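Local coordinates for protein beta sliding clamp (Caulobacter crescentus, PDB 5WCE) that probably encircles DNA as a ring-shaped head-to-tail homodimer and tethers DNA polymerases and other proteins to it for processive replication, at residues E215-R218 with L219-A223. Residues are numbered along the deposited sequence; the frame is centred on the assembly and turned at random. Where two conformers were deposited one is given.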
loop_
_atom_site.group_PDB
_atom_site.type_symbol
_atom_site.label_atom_id
_atom_site.label_comp_id
_atom_site.label_asym_id
_atom_site.label_seq_id
_atom_site.Cartn_x
_atom_site.Cartn_y
_atom_site.Cartn_z
ATOM N N GLU A 215 -2.555 6.026 -18.372
ATOM C CA GLU A 215 -1.488 5.324 -19.050
ATOM C C GLU A 215 -0.605 6.296 -19.802
ATOM O O GLU A 215 0.625 6.161 -19.759
ATOM C CB GLU A 215 -2.054 4.228 -19.971
ATOM C CG GLU A 215 -2.730 3.091 -19.212
ATOM C CD GLU A 215 -1.783 2.463 -18.206
ATOM O OE1 GLU A 215 -0.687 2.127 -18.650
ATOM O OE2 GLU A 215 -2.095 2.398 -16.985
ATOM N N ALA A 216 -1.202 7.295 -20.476
ATOM C CA ALA A 216 -0.397 8.356 -21.094
ATOM C C ALA A 216 0.479 9.118 -20.105
ATOM O O ALA A 216 1.664 9.403 -20.369
ATOM C CB ALA A 216 -1.280 9.355 -21.906
ATOM N N ARG A 217 -0.111 9.447 -18.963
ATOM C CA ARG A 217 0.601 10.173 -17.941
ATOM C C ARG A 217 1.782 9.335 -17.414
ATOM O O ARG A 217 2.852 9.877 -17.195
ATOM C CB ARG A 217 -0.375 10.525 -16.788
ATOM C CG ARG A 217 0.275 11.283 -15.616
ATOM C CD ARG A 217 0.910 12.592 -16.058
ATOM N NE ARG A 217 1.549 13.203 -14.919
ATOM C CZ ARG A 217 2.791 12.985 -14.503
ATOM N NH1 ARG A 217 3.567 12.134 -15.137
ATOM N NH2 ARG A 217 3.271 13.643 -13.444
ATOM N N ARG A 218 1.586 8.030 -17.241
ATOM C CA ARG A 218 2.692 7.117 -16.842
ATOM C C ARG A 218 3.849 7.142 -17.843
ATOM O O ARG A 218 4.997 7.356 -17.492
ATOM C CB ARG A 218 2.137 5.700 -16.653
ATOM C CG ARG A 218 3.091 4.762 -15.952
ATOM C CD ARG A 218 2.648 3.293 -15.922
ATOM N NE ARG A 218 1.208 3.121 -15.693
ATOM C CZ ARG A 218 0.555 3.142 -14.514
ATOM N NH1 ARG A 218 1.173 3.317 -13.333
ATOM N NH2 ARG A 218 -0.758 2.969 -14.523
ATOM N N LEU A 219 3.510 6.997 -19.124
ATOM C CA LEU A 219 4.516 7.069 -20.180
ATOM C C LEU A 219 5.217 8.410 -20.289
ATOM O O LEU A 219 6.421 8.493 -20.655
ATOM C CB LEU A 219 3.892 6.671 -21.531
ATOM C CG LEU A 219 3.488 5.186 -21.610
ATOM C CD1 LEU A 219 2.594 4.856 -22.807
ATOM C CD2 LEU A 219 4.693 4.239 -21.652
ATOM N N MET A 220 4.482 9.491 -20.002
ATOM C CA MET A 220 5.101 10.806 -19.909
ATOM C C MET A 220 6.219 10.898 -18.894
ATOM O O MET A 220 7.083 11.726 -19.085
ATOM C CB MET A 220 4.068 11.872 -19.563
ATOM C CG MET A 220 3.298 12.276 -20.772
ATOM S SD MET A 220 1.948 13.374 -20.351
ATOM C CE MET A 220 0.693 12.665 -21.414
ATOM N N GLU A 221 6.211 10.067 -17.841
ATOM C CA GLU A 221 7.288 10.130 -16.847
ATOM C C GLU A 221 8.658 9.786 -17.466
ATOM O O GLU A 221 9.660 10.312 -17.006
ATOM C CB GLU A 221 7.004 9.334 -15.573
ATOM C CG GLU A 221 7.562 10.034 -14.325
ATOM C CD GLU A 221 6.715 11.217 -13.852
ATOM O OE1 GLU A 221 5.897 11.032 -12.938
ATOM O OE2 GLU A 221 6.833 12.334 -14.389
ATOM N N SER A 222 8.693 8.964 -18.522
ATOM C CA SER A 222 9.941 8.554 -19.207
ATOM C C SER A 222 10.150 9.234 -20.573
ATOM O O SER A 222 11.087 8.855 -21.296
ATOM C CB SER A 222 9.909 7.042 -19.456
ATOM O OG SER A 222 9.621 6.248 -18.306
ATOM N N ALA A 223 9.314 10.216 -20.939
ATOM C CA ALA A 223 9.359 10.833 -22.261
ATOM C C ALA A 223 10.476 11.837 -22.378
ATOM O O ALA A 223 11.112 12.145 -21.402
ATOM C CB ALA A 223 8.013 11.513 -22.579
HETATM O O HOH W 1 6.756 5.227 -17.865
#
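Leu219 N and Met220 N make i to i+4 helical bonds in helix 210-220, to Glu215 O at 3.1 Å and to Ala216 O at 2.8 Å. The pattern then tightens: Glu221 N gives its better bond to Arg218 O, three residues back, at 3.0 Å, and keeps a weak one to Arg217 O. The same Arg218 O also accepts a hydrogen bond from a water that bridges to Ser222 OG. A type I turn from Met220 to Ala223 then leads the chain away.

Two ion pairs run along this turn. Arg217 and Glu221, four residues apart, meet loosely: NH1 lies 3.4 Å from both OE1 and OE2 of Glu221, so each bond is weak, and the pairing holds for one of two modelled positions of Glu221, which makes it doubtful as a lasting bond. In that position the carboxylate sits at the edge of the guanidinium, their planes 90° apart. Arg217 reaches it by a bend at chi2 (59°), while its NE is engaged by Asp148. Substituting a leucine here would probably cost Asp148 the salt bridge to NE and Glu221 its weaker hold on NH1, loosening the tie to helix 140-148. Arg218 pairs backward instead, its NH2 donating almost straight to Glu215 OE2 at 2.9 Å on the syn side, nearly within the guanidinium plane.

Among the apolar groups, Met220 folds back along the helix, chi1 -80° placing CG beside its own backbone N, until CE rests 3.9 Å from Ala216 CB.

Within the central domain of the clamp, this part of the helix packs beside helix 140-148 and against strands 235-240 and 243-248. Met220 meets Leu143, Ile144 and Ile147 of helix 140-148; Ala216 packs on Phe238, Leu219 and Met220 on Phe240, of strand 235-240; Leu245 of strand 243-248 touches Glu215 and Ala216.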